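Local coordinates for short chain dehydrogenase (Leptospira borgpetersenii serovar Hardjo-bovis, PDB 6UH2), which binds NAD+ and is probably an oxidoreductase of the short-chain dehydrogenase/reductase family, probably acting on CH-OH groups, at residues D16-Q19 with D20-V23; E38-S42 with V43-V47; Y131-R134 with L135-K139; I181-T184 with K185-R189; D232-G235 with G236-L240. All coordinates share one frame; numbering follows the deposited sequence.

Interaction 1: D16-Q19 with D20-V23; sequences DEFQ and DKLV
Lys21 folds back and places its ammonium group on the backbone carbonyl of Glu17, with NZ 3.1 Å from Glu17 O. The approach is almost collinear with the carbonyl, the C=O...N angle being 167°. Two bends in the lysine chain, at chi2 (-56°) and chi4 (-46°), fold it back toward the helix instead of letting it run outward. The same NZ forms a salt bridge with Asp20, lying 2.9 Å from OD1 on the syn side of the carboxylate and only slightly out of its plane. One cation thus serves a backbone carbonyl and the neighbouring acid.

The backbone makes a type I beta turn from Phe18 to Lys21, closed by Lys21 N on Phe18 O at 3.0 Å; here the donor stands well above the carbonyl plane. A water gives a proton to Gln19 O and another to Lys21 O, joining two carbonyls of the turn itself. Lys21 CG meets the Phe18 ring at its edge, 4.1 Å from CD1, while Glu17 turns its carboxylate to the backbone N of Ser243.

This turn delivers the chain into strand 22-26 of the Rossmann-type sheet. Its chemistry implies that the carbonyls of Glu17, Phe18, Gln19 and Lys21 are met by a lysine, a turn amide and water, and the nearby Asp20 would probably favour the charged form of that lysine.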
loop_
_atom_site.group_PDB
_atom_site.type_symbol
_atom_site.label_atom_id
_atom_site.label_comp_id
_atom_site.label_asym_id
_atom_site.label_seq_id
_atom_site.Cartn_x
_atom_site.Cartn_y
_atom_site.Cartn_z
ATOM N N ASP B 16 -6.819 18.688 2.129
ATOM C CA ASP B 16 -7.765 18.758 3.244
ATOM C C ASP B 16 -7.287 17.925 4.424
ATOM O O ASP B 16 -7.537 18.276 5.580
ATOM C CB ASP B 16 -9.151 18.270 2.820
ATOM C CG ASP B 16 -9.782 19.138 1.761
ATOM O OD1 ASP B 16 -9.358 20.306 1.619
ATOM O OD2 ASP B 16 -10.704 18.651 1.070
ATOM N N GLU B 17 -6.620 16.805 4.144
ATOM C CA GLU B 17 -6.184 15.878 5.184
ATOM C C GLU B 17 -4.944 16.373 5.922
ATOM O O GLU B 17 -4.862 16.282 7.152
ATOM C CB GLU B 17 -5.892 14.520 4.554
ATOM C CG GLU B 17 -5.319 13.509 5.497
ATOM C CD GLU B 17 -6.322 12.443 5.834
ATOM O OE1 GLU B 17 -7.294 12.282 5.063
ATOM O OE2 GLU B 17 -6.140 11.784 6.875
ATOM N N PHE B 18 -3.968 16.887 5.191
ATOM C CA PHE B 18 -2.661 17.180 5.763
ATOM C C PHE B 18 -2.470 18.633 6.194
ATOM O O PHE B 18 -1.437 18.943 6.798
ATOM C CB PHE B 18 -1.576 16.803 4.758
ATOM C CG PHE B 18 -1.430 15.307 4.556
ATOM C CD1 PHE B 18 -1.301 14.453 5.648
ATOM C CD2 PHE B 18 -1.414 14.765 3.285
ATOM C CE1 PHE B 18 -1.151 13.070 5.463
ATOM C CE2 PHE B 18 -1.269 13.393 3.092
ATOM C CZ PHE B 18 -1.140 12.547 4.181
ATOM N N GLN B 19 -3.432 19.528 5.918
ATOM C CA GLN B 19 -3.184 20.950 6.170
ATOM C C GLN B 19 -3.008 21.249 7.654
ATOM O O GLN B 19 -2.341 22.228 8.005
ATOM C CB GLN B 19 -4.305 21.812 5.584
ATOM C CG GLN B 19 -5.641 21.695 6.284
ATOM C CD GLN B 19 -6.671 22.663 5.716
ATOM O OE1 GLN B 19 -6.880 22.715 4.507
ATOM N NE2 GLN B 19 -7.317 23.434 6.588
ATOM N N ASP B 20 -3.578 20.429 8.540
ATOM C CA ASP B 20 -3.431 20.648 9.975
ATOM C C ASP B 20 -2.442 19.677 10.598
ATOM O O ASP B 20 -2.412 19.525 11.824
ATOM C CB ASP B 20 -4.794 20.570 10.682
ATOM C CG ASP B 20 -5.379 19.155 10.705
ATOM O OD1 ASP B 20 -4.884 18.271 9.981
ATOM O OD2 ASP B 20 -6.343 18.925 11.466
ATOM N N LYS B 21 -1.626 19.020 9.776
ATOM C CA LYS B 21 -0.720 17.990 10.255
ATOM C C LYS B 21 0.705 18.520 10.321
ATOM O O LYS B 21 1.127 19.354 9.509
ATOM C CB LYS B 21 -0.781 16.746 9.349
ATOM C CG LYS B 21 -2.131 16.008 9.386
ATOM C CD LYS B 21 -2.475 15.636 10.828
ATOM C CE LYS B 21 -3.740 14.811 10.944
ATOM N NZ LYS B 21 -4.819 15.364 10.127
ATOM N N LEU B 22 1.441 18.028 11.311
ATOM C CA LEU B 22 2.857 18.324 11.481
ATOM C C LEU B 22 3.629 17.023 11.296
ATOM O O LEU B 22 3.381 16.049 12.007
ATOM C CB LEU B 22 3.124 18.937 12.857
ATOM C CG LEU B 22 4.602 19.191 13.187
ATOM C CD1 LEU B 22 5.226 20.091 12.148
ATOM C CD2 LEU B 22 4.731 19.829 14.553
ATOM N N VAL B 23 4.536 16.998 10.321
ATOM C CA VAL B 23 5.266 15.793 9.940
ATOM C C VAL B 23 6.717 15.955 10.371
ATOM O O VAL B 23 7.389 16.916 9.974
ATOM C CB VAL B 23 5.184 15.539 8.429
ATOM C CG1 VAL B 23 5.887 14.219 8.069
ATOM C CG2 VAL B 23 3.733 15.545 7.956
HETATM O O HOH W 1 -6.673 18.680 8.037
HETATM O O HOH W 2 -0.147 21.831 9.839
#

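Interaction 2: E38-S42 with V43-V47; sequences ESYLS and VSARV
Tyr40 O accepts two backbone amides from opposite faces of its carbonyl plane: Ala45 N at 3.1 Å and Val43 N at 3.2 Å. With Ser44 N on Leu41 O, the bond from Ala45 completes a Schellman motif, in which Ser44, at positive phi (73°), is the C-prime residue that ends helix 31-42. Ser42 bends its hydroxyl back along the helix, chi1 78°, and OG donates to Ser39 O at 2.8 Å. A water donates to both Leu41 O and Ala45 O, bridging the reversal.

Beneath the turn the contact is apolar. Val47 CG2 wedges between Tyr40 CB, 3.6 Å away, and Leu41 CD2 at 3.8 Å, while Ala45 CB lies 4.1 Å from Tyr40 CB.

The motif turns the chain from helix into strand within the beta-alpha-beta unit of strand 22-26, helix 31-42 and strand 46-51. Tyr40 also packs on Val23 and on Val237 of helix 231-240, its hydroxyl bonded to Thr241, and Val47 rests on Ile25 of the adjoining strand.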
loop_
_atom_site.group_PDB
_atom_site.type_symbol
_atom_site.label_atom_id
_atom_site.label_comp_id
_atom_site.label_asym_id
_atom_site.label_seq_id
_atom_site.Cartn_x
_atom_site.Cartn_y
_atom_site.Cartn_z
ATOM N N GLU B 38 9.152 18.062 0.194
ATOM C CA GLU B 38 8.511 18.891 -0.815
ATOM C C GLU B 38 7.043 18.518 -0.997
ATOM O O GLU B 38 6.184 19.399 -1.103
ATOM C CB GLU B 38 9.268 18.750 -2.136
ATOM C CG GLU B 38 9.078 19.893 -3.110
ATOM C CD GLU B 38 9.912 19.710 -4.362
ATOM O OE1 GLU B 38 9.379 19.181 -5.360
ATOM O OE2 GLU B 38 11.109 20.075 -4.334
ATOM N N SER B 39 6.734 17.213 -1.025
ATOM C CA SER B 39 5.356 16.776 -1.253
ATOM C C SER B 39 4.444 17.155 -0.090
ATOM O O SER B 39 3.329 17.652 -0.301
ATOM C CB SER B 39 5.324 15.268 -1.489
ATOM O OG SER B 39 5.996 14.953 -2.688
ATOM N N TYR B 40 4.895 16.930 1.144
ATOM C CA TYR B 40 4.078 17.314 2.288
ATOM C C TYR B 40 3.875 18.823 2.349
ATOM O O TYR B 40 2.773 19.294 2.651
ATOM C CB TYR B 40 4.707 16.813 3.584
ATOM C CG TYR B 40 4.299 15.407 3.951
ATOM C CD1 TYR B 40 2.989 15.115 4.322
ATOM C CD2 TYR B 40 5.224 14.372 3.936
ATOM C CE1 TYR B 40 2.612 13.813 4.673
ATOM C CE2 TYR B 40 4.858 13.082 4.277
ATOM C CZ TYR B 40 3.560 12.808 4.651
ATOM O OH TYR B 40 3.212 11.520 4.996
ATOM N N LEU B 41 4.916 19.605 2.052
ATOM C CA LEU B 41 4.728 21.057 2.028
ATOM C C LEU B 41 3.709 21.475 0.972
ATOM O O LEU B 41 2.951 22.431 1.180
ATOM C CB LEU B 41 6.062 21.763 1.780
ATOM C CG LEU B 41 7.085 21.696 2.910
ATOM C CD1 LEU B 41 8.419 22.237 2.416
ATOM C CD2 LEU B 41 6.588 22.461 4.143
ATOM N N SER B 42 3.653 20.765 -0.159
ATOM C CA SER B 42 2.742 21.184 -1.217
ATOM C C SER B 42 1.281 20.895 -0.879
ATOM O O SER B 42 0.392 21.523 -1.464
ATOM C CB SER B 42 3.123 20.523 -2.539
ATOM O OG SER B 42 2.673 19.181 -2.563
ATOM N N VAL B 43 1.011 19.987 0.061
ATOM C CA VAL B 43 -0.355 19.729 0.517
ATOM C C VAL B 43 -0.594 20.398 1.869
ATOM O O VAL B 43 -1.413 19.932 2.668
ATOM C CB VAL B 43 -0.656 18.218 0.567
ATOM C CG1 VAL B 43 -0.625 17.645 -0.858
ATOM C CG2 VAL B 43 0.337 17.474 1.474
ATOM N N SER B 44 0.123 21.496 2.127
ATOM C CA SER B 44 -0.094 22.436 3.232
ATOM C C SER B 44 0.308 21.904 4.605
ATOM O O SER B 44 0.005 22.552 5.616
ATOM C CB SER B 44 -1.553 22.918 3.292
ATOM O OG SER B 44 -1.878 23.627 2.112
ATOM N N ALA B 45 0.994 20.765 4.684
ATOM C CA ALA B 45 1.474 20.292 5.976
ATOM C C ALA B 45 2.607 21.184 6.481
ATOM O O ALA B 45 3.240 21.919 5.720
ATOM C CB ALA B 45 1.959 18.841 5.874
ATOM N N ARG B 46 2.834 21.140 7.791
ATOM C CA ARG B 46 4.062 21.667 8.376
ATOM C C ARG B 46 5.037 20.507 8.496
ATOM O O ARG B 46 4.633 19.385 8.807
ATOM C CB ARG B 46 3.805 22.305 9.742
ATOM C CG ARG B 46 2.967 23.619 9.676
ATOM C CD ARG B 46 2.493 24.050 11.070
ATOM N NE ARG B 46 1.354 23.241 11.509
ATOM C CZ ARG B 46 1.128 22.877 12.767
ATOM N NH1 ARG B 46 1.965 23.244 13.726
ATOM N NH2 ARG B 46 0.060 22.144 13.060
ATOM N N VAL B 47 6.312 20.765 8.203
ATOM C CA VAL B 47 7.313 19.706 8.119
ATOM C C VAL B 47 8.527 20.096 8.943
ATOM O O VAL B 47 9.036 21.215 8.815
ATOM C CB VAL B 47 7.739 19.419 6.668
ATOM C CG1 VAL B 47 8.807 18.312 6.654
ATOM C CG2 VAL B 47 6.535 19.028 5.827
HETATM O O HOH W 3 2.941 23.592 3.655
HETATM O O HOH W 4 -1.914 22.773 -0.257
#

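Interaction 3: Y131-R134 with L135-K139; sequences YTFR and LWKEK
Four successive i to i+4 bonds carry the backbone of helix 111-139 from Tyr131-Arg134 into Leu135-Lys139. The two inner ones, Trp136 N to Thr132 O and Lys137 N to Phe133 O, are both 2.9 Å long and close to straight, at 169° and 167°. At either end, Leu135 N to Tyr131 O and Glu138 N to Arg134 O are 3.1 Å long, with tilted donors.

On the buried side, the methyl of Thr132 sits over one face of the Trp136 indole in a CH-pi contact, CG2 being 3.2 Å from the centroid of the six-membered ring. The fit is tight, with Thr132 CG2 3.3 Å from Trp136 CZ2. The torsion of Thr132 (chi1 -61°) sends the methyl to the ring and OG1 back to Leu128 O. The indole NE1 is bonded to Pro91 O. Elsewhere, Lys137 CD touches the Phe133 ring obliquely, 4.0 Å from Phe133 CE2, and the ring meets Tyr194 edge-to-face. Thr132 packs on Phe81 and Leu135 on Glu85, setting this end of the helix against helix 74-86.

What follows is a division of labour: buried polar atoms find backbone partners, methyl and indole pack by dispersion, and a lysine's aliphatic part rests against phenyl.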
loop_
_atom_site.group_PDB
_atom_site.type_symbol
_atom_site.label_atom_id
_atom_site.label_comp_id
_atom_site.label_asym_id
_atom_site.label_seq_id
_atom_site.Cartn_x
_atom_site.Cartn_y
_atom_site.Cartn_z
ATOM N N TYR B 131 10.651 8.087 21.710
ATOM C CA TYR B 131 10.292 9.421 22.178
ATOM C C TYR B 131 8.929 9.841 21.653
ATOM O O TYR B 131 8.149 10.476 22.368
ATOM C CB TYR B 131 11.365 10.441 21.779
ATOM C CG TYR B 131 12.462 10.451 22.804
ATOM C CD1 TYR B 131 12.383 11.259 23.935
ATOM C CD2 TYR B 131 13.542 9.598 22.679
ATOM C CE1 TYR B 131 13.377 11.226 24.905
ATOM C CE2 TYR B 131 14.530 9.558 23.636
ATOM C CZ TYR B 131 14.450 10.368 24.744
ATOM O OH TYR B 131 15.462 10.295 25.687
ATOM N N THR B 132 8.619 9.483 20.408
ATOM C CA THR B 132 7.342 9.873 19.821
ATOM C C THR B 132 6.183 9.111 20.462
ATOM O O THR B 132 5.153 9.707 20.803
ATOM C CB THR B 132 7.393 9.642 18.306
ATOM O OG1 THR B 132 8.435 10.455 17.753
ATOM C CG2 THR B 132 6.104 10.037 17.676
ATOM N N PHE B 133 6.348 7.798 20.655
ATOM C CA PHE B 133 5.336 6.999 21.348
ATOM C C PHE B 133 5.046 7.540 22.745
ATOM O O PHE B 133 3.883 7.716 23.123
ATOM C CB PHE B 133 5.780 5.538 21.435
ATOM C CG PHE B 133 4.845 4.672 22.232
ATOM C CD1 PHE B 133 3.654 4.223 21.678
ATOM C CD2 PHE B 133 5.148 4.321 23.542
ATOM C CE1 PHE B 133 2.789 3.426 22.414
ATOM C CE2 PHE B 133 4.291 3.518 24.276
ATOM C CZ PHE B 133 3.110 3.071 23.709
ATOM N N ARG B 134 6.095 7.791 23.533
ATOM C CA ARG B 134 5.893 8.285 24.892
ATOM C C ARG B 134 5.148 9.618 24.900
ATOM O O ARG B 134 4.254 9.835 25.729
ATOM C CB ARG B 134 7.241 8.404 25.607
ATOM C CG ARG B 134 7.862 7.051 25.970
ATOM C CD ARG B 134 9.238 7.187 26.636
ATOM N NE ARG B 134 9.208 8.092 27.777
ATOM C CZ ARG B 134 8.996 7.715 29.035
ATOM N NH1 ARG B 134 8.797 6.436 29.329
ATOM N NH2 ARG B 134 8.985 8.623 30.001
ATOM N N LEU B 135 5.490 10.519 23.978
ATOM C CA LEU B 135 4.837 11.827 23.948
ATOM C C LEU B 135 3.377 11.710 23.522
ATOM O O LEU B 135 2.495 12.326 24.136
ATOM C CB LEU B 135 5.605 12.769 23.020
ATOM C CG LEU B 135 5.051 14.183 22.783
ATOM C CD1 LEU B 135 5.070 15.036 24.066
ATOM C CD2 LEU B 135 5.818 14.862 21.645
ATOM N N TRP B 136 3.102 10.925 22.474
ATOM C CA TRP B 136 1.726 10.748 22.012
ATOM C C TRP B 136 0.859 10.089 23.075
ATOM O O TRP B 136 -0.275 10.518 23.330
ATOM C CB TRP B 136 1.706 9.907 20.742
ATOM C CG TRP B 136 2.182 10.626 19.541
ATOM C CD1 TRP B 136 2.375 11.969 19.405
ATOM C CD2 TRP B 136 2.533 10.036 18.293
ATOM N NE1 TRP B 136 2.831 12.253 18.134
ATOM C CE2 TRP B 136 2.925 11.083 17.429
ATOM C CE3 TRP B 136 2.546 8.721 17.816
ATOM C CZ2 TRP B 136 3.325 10.853 16.106
ATOM C CZ3 TRP B 136 2.956 8.491 16.503
ATOM C CH2 TRP B 136 3.343 9.552 15.670
ATOM N N LYS B 137 1.377 9.027 23.695
ATOM C CA LYS B 137 0.646 8.344 24.760
ATOM C C LYS B 137 0.293 9.307 25.884
ATOM O O LYS B 137 -0.802 9.240 26.457
ATOM C CB LYS B 137 1.484 7.170 25.274
ATOM C CG LYS B 137 0.889 6.384 26.437
ATOM C CD LYS B 137 1.877 5.317 26.887
ATOM C CE LYS B 137 1.447 4.653 28.183
ATOM N NZ LYS B 137 2.520 3.763 28.702
ATOM N N GLU B 138 1.200 10.231 26.191
ATOM C CA GLU B 138 0.965 11.164 27.284
ATOM C C GLU B 138 -0.058 12.225 26.901
ATOM O O GLU B 138 -0.878 12.634 27.732
ATOM C CB GLU B 138 2.288 11.806 27.689
ATOM C CG GLU B 138 2.181 12.810 28.801
ATOM C CD GLU B 138 3.444 13.613 28.946
ATOM O OE1 GLU B 138 4.493 13.018 29.275
ATOM O OE2 GLU B 138 3.396 14.836 28.708
ATOM N N LYS B 139 -0.027 12.683 25.650
ATOM C CA LYS B 139 -0.950 13.704 25.168
ATOM C C LYS B 139 -2.254 13.130 24.630
ATOM O O LYS B 139 -3.158 13.904 24.294
ATOM C CB LYS B 139 -0.284 14.545 24.071
ATOM C CG LYS B 139 0.974 15.287 24.508
ATOM C CD LYS B 139 0.631 16.498 25.376
ATOM C CE LYS B 139 1.886 17.221 25.838
ATOM N NZ LYS B 139 1.570 18.521 26.501
#

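Interaction 4: I181-T184 with K185-R189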
loop_
_atom_site.group_PDB
_atom_site.type_symbol
_atom_site.label_atom_id
_atom_site.label_comp_id
_atom_site.label_asym_id
_atom_site.label_seq_id
_atom_site.Cartn_x
_atom_site.Cartn_y
_atom_site.Cartn_z
ATOM N N ILE B 181 11.514 -3.750 9.400
ATOM C CA ILE B 181 10.239 -4.321 8.979
ATOM C C ILE B 181 9.574 -5.052 10.143
ATOM O O ILE B 181 8.359 -4.936 10.354
ATOM C CB ILE B 181 10.453 -5.232 7.759
ATOM C CG1 ILE B 181 10.833 -4.380 6.538
ATOM C CG2 ILE B 181 9.207 -6.051 7.463
ATOM C CD1 ILE B 181 11.354 -5.204 5.358
ATOM N N HIS B 182 10.351 -5.794 10.932
ATOM C CA HIS B 182 9.720 -6.552 12.010
ATOM C C HIS B 182 9.414 -5.653 13.200
ATOM O O HIS B 182 8.423 -5.878 13.902
ATOM C CB HIS B 182 10.602 -7.739 12.426
ATOM C CG HIS B 182 9.831 -8.864 13.045
ATOM N ND1 HIS B 182 8.724 -9.420 12.445
ATOM C CD2 HIS B 182 10.002 -9.531 14.214
ATOM C CE1 HIS B 182 8.237 -10.377 13.219
ATOM N NE2 HIS B 182 8.998 -10.469 14.296
ATOM N N PHE B 183 10.233 -4.621 13.419
ATOM C CA PHE B 183 9.916 -3.611 14.436
ATOM C C PHE B 183 8.592 -2.922 14.133
ATOM O O PHE B 183 7.822 -2.596 15.045
ATOM C CB PHE B 183 11.040 -2.575 14.503
ATOM C CG PHE B 183 10.782 -1.458 15.477
ATOM C CD1 PHE B 183 10.751 -1.707 16.841
ATOM C CD2 PHE B 183 10.573 -0.164 15.033
ATOM C CE1 PHE B 183 10.499 -0.677 17.755
ATOM C CE2 PHE B 183 10.340 0.871 15.935
ATOM C CZ PHE B 183 10.308 0.618 17.294
ATOM N N THR B 184 8.319 -2.689 12.853
ATOM C CA THR B 184 7.048 -2.103 12.441
ATOM C C THR B 184 5.873 -2.941 12.922
ATOM O O THR B 184 4.891 -2.409 13.463
ATOM C CB THR B 184 7.029 -1.975 10.925
ATOM O OG1 THR B 184 8.096 -1.116 10.509
ATOM C CG2 THR B 184 5.700 -1.424 10.449
ATOM N N LYS B 185 5.947 -4.259 12.713
ATOM C CA LYS B 185 4.900 -5.153 13.201
ATOM C C LYS B 185 4.839 -5.145 14.719
ATOM O O LYS B 185 3.751 -5.132 15.305
ATOM C CB LYS B 185 5.140 -6.584 12.699
ATOM C CG LYS B 185 5.241 -6.716 11.175
ATOM C CD LYS B 185 5.524 -8.171 10.772
ATOM C CE LYS B 185 5.267 -8.415 9.292
ATOM N NZ LYS B 185 6.087 -7.526 8.449
ATOM N N TYR B 186 5.998 -5.173 15.377
ATOM C CA TYR B 186 6.012 -5.187 16.837
ATOM C C TYR B 186 5.336 -3.948 17.409
ATOM O O TYR B 186 4.469 -4.042 18.296
ATOM C CB TYR B 186 7.445 -5.268 17.343
ATOM C CG TYR B 186 7.543 -5.317 18.855
ATOM C CD1 TYR B 186 7.546 -4.137 19.616
ATOM C CD2 TYR B 186 7.635 -6.532 19.521
ATOM C CE1 TYR B 186 7.645 -4.177 21.004
ATOM C CE2 TYR B 186 7.745 -6.583 20.912
ATOM C CZ TYR B 186 7.747 -5.403 21.644
ATOM O OH TYR B 186 7.849 -5.449 23.018
ATOM N N LEU B 187 5.757 -2.771 16.944
ATOM C CA LEU B 187 5.237 -1.541 17.519
ATOM C C LEU B 187 3.789 -1.317 17.110
ATOM O O LEU B 187 3.006 -0.759 17.890
ATOM C CB LEU B 187 6.106 -0.358 17.103
ATOM C CG LEU B 187 5.753 0.926 17.860
ATOM C CD1 LEU B 187 5.958 0.710 19.366
ATOM C CD2 LEU B 187 6.580 2.074 17.342
ATOM N N ALA B 188 3.413 -1.757 15.901
ATOM C CA ALA B 188 2.012 -1.679 15.503
ATOM C C ALA B 188 1.129 -2.392 16.515
ATOM O O ALA B 188 0.081 -1.881 16.918
ATOM C CB ALA B 188 1.817 -2.290 14.122
ATOM N N ARG B 189 1.532 -3.591 16.926
ATOM C CA ARG B 189 0.724 -4.314 17.898
ATOM C C ARG B 189 0.818 -3.660 19.267
ATOM O O ARG B 189 -0.189 -3.538 19.977
ATOM C CB ARG B 189 1.159 -5.779 17.963
ATOM C CG ARG B 189 0.187 -6.648 18.739
ATOM C CD ARG B 189 0.517 -8.122 18.610
ATOM N NE ARG B 189 -0.467 -8.945 19.307
ATOM C CZ ARG B 189 -0.480 -10.275 19.288
ATOM N NH1 ARG B 189 0.445 -10.939 18.601
ATOM N NH2 ARG B 189 -1.423 -10.939 19.949
HETATM O O HOH W 5 6.037 -4.752 8.512
HETATM O O HOH W 6 8.667 -9.113 9.610
#
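Phe183 and Leu187, one turn apart on helix 171-191, run side by side and make the packed part of this contact, with Phe183 CZ 4.0 Å from Leu187 CD2 and Leu187 CB over a face of the ring. Beneath them Leu187 N meets Phe183 O at 2.8 Å in a nearly straight bond. One residue further on, Ala188 N binds Thr184 O.

The other flank is looser and wet. Lys185 N lies 3.4 Å from Ile181 O, a weak bond, and the same carbonyl also accepts from a water that in turn accepts from Lys185 NZ at 2.8 Å. The lysine runs beside Ile181, a bend at its last torsion (chi4 58°) bringing NZ 3.6 Å from Ile181 CG2, and crosses His182 at about a right angle, CD 3.8 Å from ND1. A second water lies 2.9 Å from His182 ND1.

Phe183 and Leu187 face helix 111-139 at Ser129 and strand 144-148, and Thr184 packs on strand 197-203, while Lys185 and Ala188 touch Ile261 of the second subunit.

Interaction 5: D232-G235 with G236-L240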
loop_
_atom_site.group_PDB
_atom_site.type_symbol
_atom_site.label_atom_id
_atom_site.label_comp_id
_atom_site.label_asym_id
_atom_site.label_seq_id
_atom_site.Cartn_x
_atom_site.Cartn_y
_atom_site.Cartn_z
ATOM N N ASP B 232 7.791 8.102 -7.125
ATOM C CA ASP B 232 7.059 6.833 -7.096
ATOM C C ASP B 232 6.628 6.439 -5.694
ATOM O O ASP B 232 5.754 5.575 -5.548
ATOM C CB ASP B 232 7.903 5.670 -7.653
ATOM C CG ASP B 232 8.195 5.810 -9.137
ATOM O OD1 ASP B 232 7.293 6.252 -9.877
ATOM O OD2 ASP B 232 9.328 5.478 -9.555
ATOM N N LEU B 233 7.233 7.027 -4.664
ATOM C CA LEU B 233 6.945 6.637 -3.291
ATOM C C LEU B 233 5.892 7.508 -2.633
ATOM O O LEU B 233 5.324 7.095 -1.617
ATOM C CB LEU B 233 8.225 6.683 -2.444
ATOM C CG LEU B 233 9.374 5.837 -2.990
ATOM C CD1 LEU B 233 10.631 6.074 -2.184
ATOM C CD2 LEU B 233 9.002 4.358 -2.977
ATOM N N VAL B 234 5.602 8.680 -3.199
ATOM C CA VAL B 234 4.785 9.666 -2.488
ATOM C C VAL B 234 3.371 9.140 -2.276
ATOM O O VAL B 234 2.770 9.342 -1.213
ATOM C CB VAL B 234 4.786 11.006 -3.250
ATOM C CG1 VAL B 234 3.810 12.006 -2.613
ATOM C CG2 VAL B 234 6.199 11.602 -3.313
ATOM N N GLY B 235 2.815 8.463 -3.286
ATOM C CA GLY B 235 1.451 7.968 -3.163
ATOM C C GLY B 235 1.278 7.034 -1.980
ATOM O O GLY B 235 0.371 7.213 -1.162
ATOM N N GLY B 236 2.166 6.044 -1.858
ATOM C CA GLY B 236 2.089 5.119 -0.735
ATOM C C GLY B 236 2.390 5.778 0.603
ATOM O O GLY B 236 1.779 5.437 1.624
ATOM N N VAL B 237 3.341 6.718 0.624
ATOM C CA VAL B 237 3.584 7.503 1.840
ATOM C C VAL B 237 2.310 8.230 2.260
ATOM O O VAL B 237 1.897 8.169 3.425
ATOM C CB VAL B 237 4.753 8.484 1.627
ATOM C CG1 VAL B 237 4.846 9.485 2.796
ATOM C CG2 VAL B 237 6.087 7.718 1.468
ATOM N N PHE B 238 1.663 8.923 1.314
ATOM C CA PHE B 238 0.417 9.620 1.627
ATOM C C PHE B 238 -0.675 8.637 2.034
ATOM O O PHE B 238 -1.423 8.884 2.990
ATOM C CB PHE B 238 -0.050 10.454 0.424
ATOM C CG PHE B 238 0.641 11.799 0.286
ATOM C CD1 PHE B 238 1.709 12.149 1.108
ATOM C CD2 PHE B 238 0.206 12.715 -0.661
ATOM C CE1 PHE B 238 2.334 13.387 0.975
ATOM C CE2 PHE B 238 0.820 13.969 -0.793
ATOM C CZ PHE B 238 1.891 14.296 0.027
ATOM N N PHE B 239 -0.785 7.517 1.318
ATOM C CA PHE B 239 -1.783 6.510 1.673
ATOM C C PHE B 239 -1.632 6.069 3.125
ATOM O O PHE B 239 -2.604 6.071 3.895
ATOM C CB PHE B 239 -1.668 5.311 0.732
ATOM C CG PHE B 239 -2.544 4.151 1.121
ATOM C CD1 PHE B 239 -3.922 4.276 1.101
ATOM C CD2 PHE B 239 -1.983 2.935 1.509
ATOM C CE1 PHE B 239 -4.743 3.205 1.456
ATOM C CE2 PHE B 239 -2.796 1.857 1.861
ATOM C CZ PHE B 239 -4.175 1.996 1.835
ATOM N N LEU B 240 -0.417 5.695 3.525
ATOM C CA LEU B 240 -0.210 5.116 4.851
ATOM C C LEU B 240 -0.175 6.159 5.966
ATOM O O LEU B 240 -0.144 5.788 7.145
ATOM C CB LEU B 240 1.089 4.298 4.883
ATOM C CG LEU B 240 1.114 3.031 4.004
ATOM C CD1 LEU B 240 2.509 2.387 3.957
ATOM C CD2 LEU B 240 0.102 2.024 4.547
HETATM O O HOH W 7 3.392 5.084 -4.175
#
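Gly235 O accepts Phe239 N at 2.8 Å, a bond matched in length by Phe238 N to Val234 O, the straighter of the two at 170°. Val237 N to Leu233 O, at 3.0 Å, completes the helical bonding across this part of helix 231-240. A water bridges the preceding turn, accepting from Gly236 N at 2.8 Å and lying near Asp232 O.

Above this backbone, Val234 and Phe238 point the same way, and the valine methyl CG1 sits over the centre of the phenyl ring. Val234 CG1 is 3.9 Å from the centroid of the Phe238 ring and only 7° off its normal, a CH-pi contact. The valine torsion (chi1 174°) turns CG1 along the helix toward the ring. Val237 CG2 folds close to its own helix, 3.2 Å from Leu233 O. Leu233 packs on Ile32, an NAD+-binding residue.

Gly235 and Gly236 carry no side chains; Phe239 packs on Gly235 of the second subunit, and the two Phe239 rings stack on each other across the dimer. Phe238 also meets the rings of Phe14, Phe18 and Tyr40. With the peptide groups satisfied by one another or by water, the side chains pack by methyl-aromatic and aromatic contacts.

Interactions 1, 2 and 5 meet on one side of the fold: strands 22-26 and 46-51, which follow the turns of interactions 1 and 2, are neighbours in the sheet, and Phe18, Tyr40 and Phe238, one from each, form a shared aromatic cluster. Interaction 1 lies at the surface and relies on charge and water; interaction 2, partly buried, combines a backbone cap with apolar packing; interaction 5 is buried and mainly methyl-aromatic. Interactions 3 and 4 belong to two other helices, 111-139 and 171-191, their nearest atoms about 5 Å apart. Both set a buried flank against polar residues outside. Interactions 4 and 5 both touch the second subunit, about 19 Å apart between centres.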